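Local coordinates for ABC transporter substrate-binding protein-branched chain amino acid transport (PDB 4GNR) that binds isoleucine in the cleft between its two lobes and probably delivers branched-chain amino acids to an ABC transporter for uptake, at residues Y156-A161 and V202-Y206; V226-N232 and I248-S252. All blocks are in the same frame, centred on the assembly; numbering follows the deposited sequence.

How the interactions relate
Both contacts lie in the lobe built on the mixed sheet that contains strands 199-201, 225-227 and 248-252, and their centres are about 10 Å apart. Interaction 1 comes first along the chain and joins the start of helix 155-167 to the loop after strand 199-201; interaction 2 follows and pairs the next two parallel strands. They meet directly: Val202 N is within hydrogen-bonding distance of Val226 O, and the hydroxyl of Tyr156 reaches the carboxylate of Asp229. Both also touch the bound isoleucine, its carboxylate at interaction 1 and its amino group at interaction 2, so neighbouring loops at one end of this sheet supply partners for both charged groups of the ligand, alongside Ser85, Ser106 and Thr108.

Interaction 1. Residues Y156-A161 and V202-Y206; sequences YAKGIA and VPGYY. With ILE (isoleucine), chain B.
The rings of Tyr156 and Tyr205 lie almost parallel, their planes 3° apart, but slid so far along each other that they barely overlap, with centroids 4.8 Å apart. What touches is one ring border: Tyr205 CE1 sits over a face of the Tyr156 ring, 3.5 Å from Tyr156 CD2. With CG anti to the backbone N (chi1 161°), Tyr156 leans off the first turn of the helix toward the loop, where Gly204 O approaches the ring edge in its plane. Further along, the Tyr205 hydroxyl lies 3.5 Å from Tyr156 CB and donates a hydrogen bond of 2.6 Å from Tyr205 OH to the carboxylate O of the bound isoleucine, which lies at the edge of the Tyr205 ring. Tyr156 CE1 is 3.6 Å from the ligand CA, and its own hydroxyl is hydrogen-bonded to Asp229 and to Gly230 N. In this periplasmic binding protein fold, loops at the ends of the parallel strands line the ligand cleft; here Tyr205, the last residue of the loop, is the N-cap of helix 206-218. Behind the tyrosines the contact turns apolar. Pro203 faces the helix and lays its ring against successive turns: its CB is 3.9 Å from Ala157 CB, Ile160 meets it obliquely through CB and CG2, and Ala161 CB borders CG. The small methyl of Ala157 lets the loop come close, with Pro203 O 3.4 Å from Ala157 CB. Residues of strand 145-151, among them Thr150, pack against Ala157, Ala161 and Pro203, while Gln129 of helix 126-139 touches Tyr156 and Ile160.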
loop_
_atom_site.group_PDB
_atom_site.type_symbol
_atom_site.label_atom_id
_atom_site.label_comp_id
_atom_site.label_asym_id
_atom_site.label_seq_id
_atom_site.Cartn_x
_atom_site.Cartn_y
_atom_site.Cartn_z
ATOM N N TYR A 156 -4.394 -10.571 3.226
ATOM C CA TYR A 156 -3.364 -9.587 3.536
ATOM C C TYR A 156 -2.994 -9.684 5.019
ATOM O O TYR A 156 -1.824 -9.887 5.395
ATOM C CB TYR A 156 -3.905 -8.184 3.195
ATOM C CG TYR A 156 -3.158 -7.042 3.857
ATOM C CD1 TYR A 156 -1.902 -6.671 3.417
ATOM C CD2 TYR A 156 -3.715 -6.328 4.908
ATOM C CE1 TYR A 156 -1.209 -5.657 4.003
ATOM C CE2 TYR A 156 -3.025 -5.306 5.523
ATOM C CZ TYR A 156 -1.771 -4.968 5.064
ATOM O OH TYR A 156 -1.096 -3.943 5.684
ATOM N N ALA A 157 -4.017 -9.539 5.848
ATOM C CA ALA A 157 -3.808 -9.546 7.289
ATOM C C ALA A 157 -3.267 -10.896 7.756
ATOM O O ALA A 157 -2.348 -10.989 8.571
ATOM C CB ALA A 157 -5.085 -9.162 8.021
ATOM N N LYS A 158 -3.855 -11.955 7.220
ATOM C CA LYS A 158 -3.418 -13.304 7.577
ATOM C C LYS A 158 -1.971 -13.592 7.170
ATOM O O LYS A 158 -1.257 -14.295 7.887
ATOM C CB LYS A 158 -4.392 -14.359 7.067
ATOM C CG LYS A 158 -5.732 -14.284 7.833
ATOM C CD LYS A 158 -6.782 -15.301 7.471
ATOM C CE LYS A 158 -7.290 -15.122 6.098
ATOM N NZ LYS A 158 -8.405 -16.082 5.851
ATOM N N GLY A 159 -1.533 -13.014 6.056
ATOM C CA GLY A 159 -0.147 -13.188 5.605
ATOM C C GLY A 159 0.843 -12.506 6.548
ATOM O O GLY A 159 1.883 -13.060 6.894
ATOM N N ILE A 160 0.526 -11.286 6.960
ATOM C CA ILE A 160 1.374 -10.578 7.917
ATOM C C ILE A 160 1.399 -11.368 9.248
ATOM O O ILE A 160 2.450 -11.590 9.839
ATOM C CB ILE A 160 0.900 -9.128 8.138
ATOM C CG1 ILE A 160 1.036 -8.329 6.841
ATOM C CG2 ILE A 160 1.686 -8.497 9.291
ATOM C CD1 ILE A 160 0.593 -6.884 6.971
ATOM N N ALA A 161 0.225 -11.797 9.704
ATOM C CA ALA A 161 0.137 -12.546 10.966
ATOM C C ALA A 161 0.960 -13.846 10.910
ATOM O O ALA A 161 1.671 -14.185 11.869
ATOM C CB ALA A 161 -1.304 -12.832 11.319
ATOM N N VAL A 202 -1.607 -5.432 15.067
ATOM C CA VAL A 202 -2.909 -5.422 14.403
ATOM C C VAL A 202 -2.794 -5.402 12.878
ATOM O O VAL A 202 -2.807 -4.347 12.253
ATOM C CB VAL A 202 -3.775 -4.207 14.867
ATOM C CG1 VAL A 202 -5.187 -4.259 14.249
ATOM C CG2 VAL A 202 -3.870 -4.147 16.408
ATOM N N PRO A 203 -2.692 -6.587 12.256
ATOM C CA PRO A 203 -2.697 -6.674 10.802
ATOM C C PRO A 203 -4.148 -6.413 10.323
ATOM O O PRO A 203 -5.080 -7.123 10.679
ATOM C CB PRO A 203 -2.247 -8.117 10.526
ATOM C CG PRO A 203 -1.584 -8.561 11.773
ATOM C CD PRO A 203 -2.385 -7.892 12.866
ATOM N N GLY A 204 -4.285 -5.419 9.463
ATOM C CA GLY A 204 -5.578 -5.009 8.960
ATOM C C GLY A 204 -5.517 -3.654 8.284
ATOM O O GLY A 204 -4.461 -3.010 8.203
ATOM N N TYR A 205 -6.679 -3.277 7.765
ATOM C CA TYR A 205 -6.906 -2.028 7.037
ATOM C C TYR A 205 -7.405 -0.900 7.958
ATOM O O TYR A 205 -7.842 -1.150 9.079
ATOM C CB TYR A 205 -7.815 -2.246 5.847
ATOM C CG TYR A 205 -7.269 -3.207 4.799
ATOM C CD1 TYR A 205 -6.027 -3.021 4.221
ATOM C CD2 TYR A 205 -8.042 -4.241 4.316
ATOM C CE1 TYR A 205 -5.574 -3.859 3.214
ATOM C CE2 TYR A 205 -7.589 -5.068 3.277
ATOM C CZ TYR A 205 -6.363 -4.867 2.734
ATOM O OH TYR A 205 -5.948 -5.695 1.710
ATOM N N TYR A 206 -7.401 0.323 7.426
ATOM C CA TYR A 206 -7.641 1.487 8.250
ATOM C C TYR A 206 -9.002 1.577 8.899
ATOM O O TYR A 206 -9.099 2.092 10.012
ATOM C CB TYR A 206 -7.345 2.805 7.484
ATOM C CG TYR A 206 -8.314 3.088 6.346
ATOM C CD1 TYR A 206 -9.490 3.790 6.549
ATOM C CD2 TYR A 206 -8.063 2.663 5.064
ATOM C CE1 TYR A 206 -10.383 4.062 5.516
ATOM C CE2 TYR A 206 -8.950 2.923 4.028
ATOM C CZ TYR A 206 -10.109 3.612 4.256
ATOM O OH TYR A 206 -10.929 3.877 3.180
HETATM N N ILE B . -0.619 -3.676 0.995
HETATM C CA ILE B . -2.099 -3.730 1.153
HETATM C C ILE B . -2.664 -4.781 0.203
HETATM O O ILE B . -3.896 -4.988 0.215
HETATM C CB ILE B . -2.773 -2.324 1.139
HETATM C CG1 ILE B . -2.265 -1.484 -0.010
HETATM C CG2 ILE B . -2.591 -1.455 2.504
HETATM C CD1 ILE B . -2.968 -0.148 -0.100
HETATM O OXT ILE B . -1.858 -5.411 -0.512
#

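Interaction 2. Residues V226-N232 and I248-S252; sequences VGGDGFN and IYFIS. With ILE (isoleucine), chain B.
Val226 and Gly227 pair in parallel with Tyr249 and Phe250, Gly227 N donating to Tyr249 O (2.9 Å) and Gly227 O accepting from Ile251 N (3.2 Å). Beyond Gly227 the chain leaves the strand for a 3-10 turn, which Asn232 ties back to the partner strand: its ND2 donates to Ile251 O (2.9 Å) and to Asp229 O (2.9 Å), both near the amide plane, which fixes the rotation of the amide. The Asn232 amide stands nearly upright to the Phe250 ring (88°), with OD1 at the ring edge. Phe231 CB packs 3.5 Å from Phe250 CG, while the Phe231 ring lies flat over the bare CA of Gly227 and meets Ile248 CG2 at its edge. On the ligand side, Asp229 OD2 accepts from N of the isoleucine (2.8 Å); the bond from the same N to Asp229 OD1 is weak, and OD1 is also bonded to Tyr156 OH. The two strands belong to the beta-alpha-beta unit in which helix 234-240 connects them, and Phe236 of that helix stacks on Phe231; helix 126-139 packs on Val226 and Ile251, and strand 335-341 continues the sheet beyond strand 248-252.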
loop_
_atom_site.group_PDB
_atom_site.type_symbol
_atom_site.label_atom_id
_atom_site.label_comp_id
_atom_site.label_asym_id
_atom_site.label_seq_id
_atom_site.Cartn_x
_atom_site.Cartn_y
_atom_site.Cartn_z
ATOM N N VAL A 226 0.853 -1.692 16.874
ATOM C CA VAL A 226 1.760 -1.770 15.737
ATOM C C VAL A 226 1.069 -2.388 14.540
ATOM O O VAL A 226 0.429 -3.438 14.651
ATOM C CB VAL A 226 2.982 -2.631 16.138
ATOM C CG1 VAL A 226 4.050 -2.632 15.033
ATOM C CG2 VAL A 226 3.595 -2.154 17.452
ATOM N N GLY A 227 1.215 -1.736 13.398
ATOM C CA GLY A 227 0.569 -2.188 12.186
ATOM C C GLY A 227 1.483 -2.287 10.994
ATOM O O GLY A 227 2.642 -1.871 10.993
ATOM N N GLY A 228 0.930 -2.934 9.963
ATOM C CA GLY A 228 1.561 -2.983 8.664
ATOM C C GLY A 228 1.190 -1.716 7.868
ATOM O O GLY A 228 0.684 -0.719 8.392
ATOM N N ASP A 229 1.417 -1.806 6.563
ATOM C CA ASP A 229 1.212 -0.652 5.686
ATOM C C ASP A 229 -0.239 -0.175 5.639
ATOM O O ASP A 229 -0.499 0.960 5.227
ATOM C CB ASP A 229 1.800 -0.865 4.291
ATOM C CG ASP A 229 1.083 -1.935 3.437
ATOM O OD1 ASP A 229 0.650 -2.980 3.981
ATOM O OD2 ASP A 229 1.027 -1.735 2.181
ATOM N N GLY A 230 -1.187 -1.016 6.053
ATOM C CA GLY A 230 -2.575 -0.582 6.090
ATOM C C GLY A 230 -2.857 0.601 7.014
ATOM O O GLY A 230 -3.908 1.245 6.883
ATOM N N PHE A 231 -1.965 0.900 7.965
ATOM C CA PHE A 231 -2.157 2.053 8.861
ATOM C C PHE A 231 -1.853 3.403 8.195
ATOM O O PHE A 231 -2.142 4.428 8.788
ATOM C CB PHE A 231 -1.255 1.936 10.103
ATOM C CG PHE A 231 -1.744 1.030 11.208
ATOM C CD1 PHE A 231 -2.459 -0.143 10.989
ATOM C CD2 PHE A 231 -1.322 1.305 12.511
ATOM C CE1 PHE A 231 -2.799 -0.973 12.075
ATOM C CE2 PHE A 231 -1.660 0.487 13.572
ATOM C CZ PHE A 231 -2.397 -0.646 13.350
ATOM N N ASN A 232 -1.249 3.414 7.004
ATOM C CA ASN A 232 -0.931 4.676 6.354
ATOM C C ASN A 232 -2.191 5.414 5.909
ATOM O O ASN A 232 -3.202 4.810 5.571
ATOM C CB ASN A 232 -0.030 4.446 5.133
ATOM C CG ASN A 232 1.375 4.100 5.545
ATOM O OD1 ASN A 232 2.200 4.995 5.778
ATOM N ND2 ASN A 232 1.673 2.822 5.611
ATOM N N ILE A 248 1.573 4.670 18.514
ATOM C CA ILE A 248 1.262 3.922 17.295
ATOM C C ILE A 248 2.546 3.799 16.460
ATOM O O ILE A 248 3.297 4.761 16.316
ATOM C CB ILE A 248 0.170 4.611 16.433
ATOM C CG1 ILE A 248 -1.086 4.949 17.232
ATOM C CG2 ILE A 248 -0.162 3.792 15.202
ATOM C CD1 ILE A 248 -1.769 3.793 17.902
ATOM N N TYR A 249 2.782 2.608 15.931
ATOM C CA TYR A 249 3.947 2.333 15.091
ATOM C C TYR A 249 3.465 1.586 13.871
ATOM O O TYR A 249 2.625 0.699 14.009
ATOM C CB TYR A 249 4.968 1.478 15.845
ATOM C CG TYR A 249 5.469 2.156 17.099
ATOM C CD1 TYR A 249 4.739 2.075 18.284
ATOM C CD2 TYR A 249 6.646 2.882 17.097
ATOM C CE1 TYR A 249 5.149 2.723 19.434
ATOM C CE2 TYR A 249 7.094 3.519 18.244
ATOM C CZ TYR A 249 6.342 3.436 19.414
ATOM O OH TYR A 249 6.766 4.073 20.570
ATOM N N PHE A 250 3.966 1.919 12.688
ATOM C CA PHE A 250 3.539 1.170 11.496
ATOM C C PHE A 250 4.549 1.289 10.361
ATOM O O PHE A 250 5.328 2.240 10.263
ATOM C CB PHE A 250 2.135 1.602 10.994
ATOM C CG PHE A 250 2.011 3.074 10.693
ATOM C CD1 PHE A 250 1.621 3.958 11.687
ATOM C CD2 PHE A 250 2.256 3.583 9.422
ATOM C CE1 PHE A 250 1.494 5.302 11.429
ATOM C CE2 PHE A 250 2.132 4.934 9.163
ATOM C CZ PHE A 250 1.752 5.795 10.171
ATOM N N ILE A 251 4.489 0.303 9.474
ATOM C CA ILE A 251 5.359 0.252 8.324
ATOM C C ILE A 251 4.892 1.183 7.216
ATOM O O ILE A 251 3.695 1.273 6.918
ATOM C CB ILE A 251 5.418 -1.188 7.756
ATOM C CG1 ILE A 251 6.050 -2.097 8.801
ATOM C CG2 ILE A 251 6.193 -1.230 6.442
ATOM C CD1 ILE A 251 6.214 -3.514 8.386
ATOM N N SER A 252 5.855 1.873 6.601
ATOM C CA SER A 252 5.579 2.728 5.462
ATOM C C SER A 252 6.691 2.564 4.434
ATOM O O SER A 252 7.808 2.195 4.736
ATOM C CB SER A 252 5.468 4.188 5.863
ATOM O OG SER A 252 5.117 4.983 4.758
HETATM N N ILE B . -0.619 -3.676 0.995
HETATM C CA ILE B . -2.099 -3.730 1.153
HETATM C C ILE B . -2.664 -4.781 0.203
HETATM O O ILE B . -3.896 -4.988 0.215
HETATM C CB ILE B . -2.773 -2.324 1.139
HETATM C CG1 ILE B . -2.265 -1.484 -0.010
HETATM C CG2 ILE B . -2.591 -1.455 2.504
HETATM C CD1 ILE B . -2.968 -0.148 -0.100
HETATM O OXT ILE B . -1.858 -5.411 -0.512
#